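Local coordinates for type IV pilus secretin PilQ family protein (Vibrio cholerae, PDB 6W6M), which forms the outer-membrane secretin channel of the type IVa competence pilus, through which the pilus probably passes during natural transformation, at the interface of chains A and B. Coordinates in Å, arbitrary orientation; residue numbers count along the deposited sequence, not the author numbering. Chains: chain A/B, Type IV pilus secretin PilQ family protein.

Contact 1: the interface of chains A and B. Residues chain A 388, 412, 414; chain B 382, 533-534, 550.
A:Asn388 and B:Asp533 bury more surface than the other residues of this patch in the secretin barrel wall, where the strands of one PilQ subunit meet those of the next. A:Asn388 lies in a loop, and its amide comes across the B:Asp533 carboxylate at about a right angle, the two planes 77° apart. OD1 of A:Asn388 stands 3.6 Å from OD2 of B:Asp533, a packing distance. Two oxygens facing each other would not attract, and the guanidinium of B:Arg550 probably eases the meeting. Its NH2 donates to B:Asp533 OD2 at 3.1 Å, a salt bridge within chain B that arrives on the syn side of the carboxylate, 20° out of its plane. A bend at chi3 of 56° turns the arginine's terminal nitrogen back toward the aspartate. A long arginine can reach over from strand 549-568, while the short acid stays close to its own strand 518-534. NH2 also packs 3.6 Å from A:Asn388 ND2, N-H group beside N-H group and not a bond; a short, uncharged amide can lie beside both acid and guanidinium. Farther along, A:Asn414 of strand 404-429 and B:Asp533 face each other as an antiparallel bridge pair, with A:Asn414 CB 3.8 Å from B:Asp533 CB. Beside this seam B:Leu382 offers an apolar methyl to the asparagine, its CD2 lying 4.0 Å from A:Asn388 CB.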
# COMPACT_ATOMS: atom_id res chain seq x y z
N ASN A 388 5.91 -1.33 -64.72
CA ASN A 388 5.21 -1.78 -65.92
C ASN A 388 5.47 -0.88 -67.11
O ASN A 388 4.69 -0.90 -68.07
CB ASN A 388 3.71 -1.88 -65.65
CG ASN A 388 3.40 -2.58 -64.36
OD1 ASN A 388 2.50 -2.17 -63.63
ND2 ASN A 388 4.13 -3.64 -64.06
N LEU A 412 4.10 4.78 -69.86
CA LEU A 412 3.16 3.95 -69.11
C LEU A 412 1.83 4.67 -69.00
O LEU A 412 1.80 5.90 -68.93
CB LEU A 412 3.68 3.63 -67.71
CG LEU A 412 2.76 2.83 -66.79
CD1 LEU A 412 2.50 1.46 -67.37
CD2 LEU A 412 3.37 2.71 -65.42
N ASN A 414 -2.13 3.65 -67.11
CA ASN A 414 -3.09 2.68 -66.62
C ASN A 414 -4.30 3.35 -66.00
O ASN A 414 -4.36 4.58 -65.88
CB ASN A 414 -2.47 1.69 -65.63
CG ASN A 414 -2.14 2.30 -64.33
OD1 ASN A 414 -1.78 3.47 -64.26
ND2 ASN A 414 -2.23 1.52 -63.27
N LEU B 382 4.27 -7.36 -69.77
CA LEU B 382 2.98 -7.26 -69.11
C LEU B 382 2.39 -8.64 -68.92
O LEU B 382 1.26 -8.92 -69.32
CB LEU B 382 2.05 -6.35 -69.90
CG LEU B 382 2.54 -4.91 -70.04
CD1 LEU B 382 1.60 -4.10 -70.88
CD2 LEU B 382 2.72 -4.27 -68.69
N ASP B 533 -3.39 -2.10 -67.82
CA ASP B 533 -2.20 -1.28 -68.02
C ASP B 533 -1.67 -1.52 -69.42
O ASP B 533 -1.53 -2.66 -69.85
CB ASP B 533 -1.11 -1.54 -66.99
CG ASP B 533 -0.62 -2.94 -67.01
OD1 ASP B 533 -1.18 -3.75 -67.77
OD2 ASP B 533 0.33 -3.25 -66.26
N LYS B 534 -1.37 -0.44 -70.14
CA LYS B 534 -1.16 -0.55 -71.57
C LYS B 534 -0.07 0.41 -72.03
O LYS B 534 0.55 1.11 -71.23
CB LYS B 534 -2.45 -0.30 -72.34
CG LYS B 534 -3.15 0.98 -71.99
CD LYS B 534 -4.21 1.25 -73.02
CE LYS B 534 -5.24 2.23 -72.52
NZ LYS B 534 -6.53 2.07 -73.24
N ARG B 550 -2.20 -5.40 -70.58
CA ARG B 550 -2.63 -6.44 -69.66
C ARG B 550 -3.96 -6.03 -69.06
O ARG B 550 -4.14 -4.86 -68.70
CB ARG B 550 -1.61 -6.69 -68.55
CG ARG B 550 -2.10 -7.64 -67.50
CD ARG B 550 -0.99 -8.05 -66.57
NE ARG B 550 -0.35 -6.89 -65.95
CZ ARG B 550 0.81 -6.94 -65.31
NH1 ARG B 550 1.47 -8.08 -65.21
NH2 ARG B 550 1.31 -5.84 -64.79

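Contact 2: the interface of chains A and B. Residues chain A 441, 443, 457; chain B 444, 458, 498-499.
The ring of A:Phe457 points its edge at one face of the B:Tyr444 ring, with the planes 88° apart and the centroids separated by 4.7 Å. CZ of A:Phe457 stands over that face, displaced toward CZ of B:Tyr444, which bears the hydroxyl; B:Tyr444 CD2 lies at the phenylalanine's edge, in its plane. In this edge-to-face pair between neighbouring subunits of a secretin, the family of ring-shaped outer-membrane channels, the positive rim of phenylalanine meets the electron-rich face of tyrosine. At the edge of the tyrosine ring, and in its plane, lies the backbone oxygen of B:Val499. The phenol OH donates to B:Val499 O at 2.5 Å, approaching from above the carbonyl plane. Tyrosine suits the position because its face serves the neighbouring chain while its hydroxyl ties it to strand 496-513 of its own. That tether should limit swinging of the ring. A:Pro443 packs against the same strand: its CG lies 3.4 Å from B:Val499 O and 3.8 Å from B:Ala498 CB, a compact pyrrolidine against a small methyl. B:Lys458 slides past the phenylalanine in the opposite direction, its CG 4.1 Å from A:Phe457 CE2. The lysine bends at chi2, 62°, then runs out extended past A:Glu441, crossing it at about a right angle. OE1 of the glutamate is 3.7 Å from CE and 4.3 Å from NZ, not in salt-bridge contact, though the opposite charges probably still attract.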
# COMPACT_ATOMS: atom_id res chain seq x y z
N GLU A 441 -12.78 -9.93 -34.43
CA GLU A 441 -12.47 -9.36 -33.12
C GLU A 441 -10.97 -9.45 -32.89
O GLU A 441 -10.42 -10.55 -32.83
CB GLU A 441 -13.23 -10.07 -32.01
CG GLU A 441 -14.72 -10.01 -32.15
CD GLU A 441 -15.41 -10.63 -30.97
OE1 GLU A 441 -14.72 -11.27 -30.16
OE2 GLU A 441 -16.65 -10.48 -30.85
N PRO A 443 -7.62 -9.22 -30.75
CA PRO A 443 -7.17 -9.29 -29.37
C PRO A 443 -6.11 -8.22 -29.18
O PRO A 443 -5.09 -8.25 -29.86
CB PRO A 443 -6.52 -10.67 -29.29
CG PRO A 443 -6.05 -10.93 -30.68
CD PRO A 443 -7.07 -10.30 -31.58
N PHE A 457 -10.85 -7.22 -26.55
CA PHE A 457 -11.13 -7.41 -27.97
C PHE A 457 -11.78 -6.17 -28.54
O PHE A 457 -12.84 -5.74 -28.07
CB PHE A 457 -12.03 -8.62 -28.19
CG PHE A 457 -11.41 -9.91 -27.79
CD1 PHE A 457 -10.56 -10.57 -28.64
CD2 PHE A 457 -11.67 -10.46 -26.56
CE1 PHE A 457 -9.98 -11.75 -28.27
CE2 PHE A 457 -11.09 -11.64 -26.18
CZ PHE A 457 -10.25 -12.28 -27.04
N TYR B 444 -6.90 -17.12 -23.33
CA TYR B 444 -6.22 -15.84 -23.59
C TYR B 444 -5.27 -15.50 -22.44
O TYR B 444 -5.55 -15.83 -21.29
CB TYR B 444 -7.21 -14.72 -23.87
CG TYR B 444 -7.70 -14.76 -25.30
CD1 TYR B 444 -7.01 -14.11 -26.31
CD2 TYR B 444 -8.83 -15.48 -25.65
CE1 TYR B 444 -7.45 -14.15 -27.62
CE2 TYR B 444 -9.27 -15.54 -26.95
CZ TYR B 444 -8.58 -14.87 -27.93
OH TYR B 444 -9.02 -14.92 -29.23
N LYS B 458 -12.18 -17.33 -24.09
CA LYS B 458 -13.12 -16.70 -24.99
C LYS B 458 -13.75 -17.85 -25.79
O LYS B 458 -13.13 -18.89 -25.98
CB LYS B 458 -12.43 -15.70 -25.90
CG LYS B 458 -13.38 -15.03 -26.88
CD LYS B 458 -14.44 -14.22 -26.17
CE LYS B 458 -15.27 -13.41 -27.15
NZ LYS B 458 -16.46 -12.78 -26.51
N ALA B 498 -1.32 -13.43 -30.37
CA ALA B 498 -2.59 -13.92 -29.84
C ALA B 498 -3.46 -14.31 -31.02
O ALA B 498 -3.12 -14.08 -32.17
CB ALA B 498 -3.24 -12.88 -28.93
N VAL B 499 -4.61 -14.91 -30.72
CA VAL B 499 -5.50 -15.48 -31.73
C VAL B 499 -6.71 -14.57 -31.88
O VAL B 499 -7.27 -14.12 -30.88
CB VAL B 499 -5.93 -16.91 -31.35
CG1 VAL B 499 -6.67 -17.56 -32.48
CG2 VAL B 499 -4.75 -17.73 -30.95

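Contact 3: the interface of chains A and B. Residues chain A 394-395, 397, 404, 406; chain B 360-361, 364, 366.
A:Gln395 reaches chain B as a nearly straight rod: chi1 of -169° turns CG away from the backbone N, and the chain stays extended to its amide. From the other side B:Asn360, near the end of helix 357-362, sets its CG anti to its carbonyl carbon (chi1 -70°), which lays its amide beside the CB methylene of A:Gln395. The two side chains slide past each other in opposite directions, their amide planes 32° apart. ND2 of B:Asn360 lies 3.6 Å from CB of A:Gln395, while CD of the glutamine rests 3.7 Å from CB of the asparagine. Glutamine suits the place because its methylenes pack alongside a neighbour while its amide is carried on to the helix end and B:Lys364. There its OE1 sits 3.5 Å from CE of B:Lys364 and 3.5 Å from B:Asn360 O, two oxygens that would not attract, and the fit here appears to rest on packing. B:Leu361 crosses the glutamine at about a right angle. Farther along, A:Leu404 and B:Leu366 meet tip to tip, CD1 to CD1 at 3.6 Å, an apolar touch well suited to branched methyl ends. The helix and following loop of one PilQ subunit thus rest on strands 390-397 and 404-429 of its neighbour, probably helping to hold subunits in register round the ring.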
# COMPACT_ATOMS: atom_id res chain seq x y z
N PHE A 394 17.18 3.22 -79.66
CA PHE A 394 17.90 3.27 -80.92
C PHE A 394 19.34 3.68 -80.68
O PHE A 394 19.66 4.37 -79.70
CB PHE A 394 17.24 4.26 -81.89
CG PHE A 394 15.77 4.04 -82.08
CD1 PHE A 394 14.85 4.83 -81.41
CD2 PHE A 394 15.31 3.06 -82.93
CE1 PHE A 394 13.50 4.64 -81.59
CE2 PHE A 394 13.96 2.86 -83.11
CZ PHE A 394 13.05 3.65 -82.44
N GLN A 395 20.22 3.27 -81.59
CA GLN A 395 21.65 3.46 -81.40
C GLN A 395 22.32 3.76 -82.73
O GLN A 395 21.82 3.37 -83.79
CB GLN A 395 22.28 2.23 -80.77
CG GLN A 395 23.70 2.43 -80.31
CD GLN A 395 24.34 1.16 -79.85
OE1 GLN A 395 24.20 0.12 -80.48
NE2 GLN A 395 25.03 1.23 -78.73
N ALA A 397 26.45 3.51 -83.56
CA ALA A 397 27.79 3.28 -83.03
C ALA A 397 28.74 3.01 -84.18
O ALA A 397 28.56 2.03 -84.91
CB ALA A 397 27.81 2.11 -82.05
N LEU A 404 29.42 7.67 -80.85
CA LEU A 404 28.36 6.80 -80.35
C LEU A 404 27.20 7.68 -79.90
O LEU A 404 27.43 8.73 -79.30
CB LEU A 404 28.85 5.92 -79.19
CG LEU A 404 27.93 4.82 -78.67
CD1 LEU A 404 28.75 3.65 -78.19
CD2 LEU A 404 27.07 5.31 -77.54
N ASP A 406 23.02 7.21 -78.28
CA ASP A 406 21.93 6.35 -77.82
C ASP A 406 20.70 7.18 -77.47
O ASP A 406 20.82 8.27 -76.90
CB ASP A 406 22.34 5.57 -76.58
CG ASP A 406 23.34 4.49 -76.88
OD1 ASP A 406 24.03 4.59 -77.91
OD2 ASP A 406 23.43 3.54 -76.09
N ASN B 360 21.38 -2.49 -76.35
CA ASN B 360 22.18 -2.07 -77.49
C ASN B 360 23.67 -2.12 -77.17
O ASN B 360 24.49 -2.34 -78.07
CB ASN B 360 21.78 -0.66 -77.93
CG ASN B 360 20.43 -0.61 -78.57
OD1 ASN B 360 19.88 -1.63 -78.98
ND2 ASN B 360 19.87 0.58 -78.68
N LEU B 361 24.04 -1.89 -75.92
CA LEU B 361 25.46 -1.98 -75.57
C LEU B 361 25.92 -3.43 -75.52
O LEU B 361 27.11 -3.71 -75.63
CB LEU B 361 25.73 -1.27 -74.25
CG LEU B 361 25.49 0.23 -74.23
CD1 LEU B 361 25.80 0.79 -72.86
CD2 LEU B 361 26.32 0.93 -75.27
N LYS B 364 27.04 -5.64 -79.08
CA LYS B 364 28.27 -5.00 -79.55
C LYS B 364 29.38 -5.55 -78.66
O LYS B 364 29.21 -6.58 -77.97
CB LYS B 364 28.22 -3.48 -79.38
CG LYS B 364 27.12 -2.75 -80.13
CD LYS B 364 27.29 -2.88 -81.63
CE LYS B 364 26.23 -2.08 -82.37
NZ LYS B 364 26.36 -2.22 -83.85
N LEU B 366 30.67 -3.72 -76.11
CA LEU B 366 30.91 -2.69 -75.10
C LEU B 366 30.74 -3.23 -73.68
O LEU B 366 31.61 -3.02 -72.83
CB LEU B 366 30.00 -1.50 -75.37
CG LEU B 366 30.38 -0.85 -76.70
CD1 LEU B 366 29.43 0.25 -77.11
CD2 LEU B 366 31.78 -0.31 -76.62

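Contact 1 and contact 3 lie about 27 Å apart, measured between the centres of their C-alpha atoms, and both use strand 404-429 of chain A, which runs from one to the other. Contact 2 is farther off, about 42 Å from contact 1 and 62 Å from contact 3; it draws on strands 440-444, 456-471 and 496-513 and shares no element with either. The same pair of subunits is therefore joined at widely spaced points along its length. Repeated among the fourteen copies of the assembly, such spacing should resist tilting of one subunit against the next.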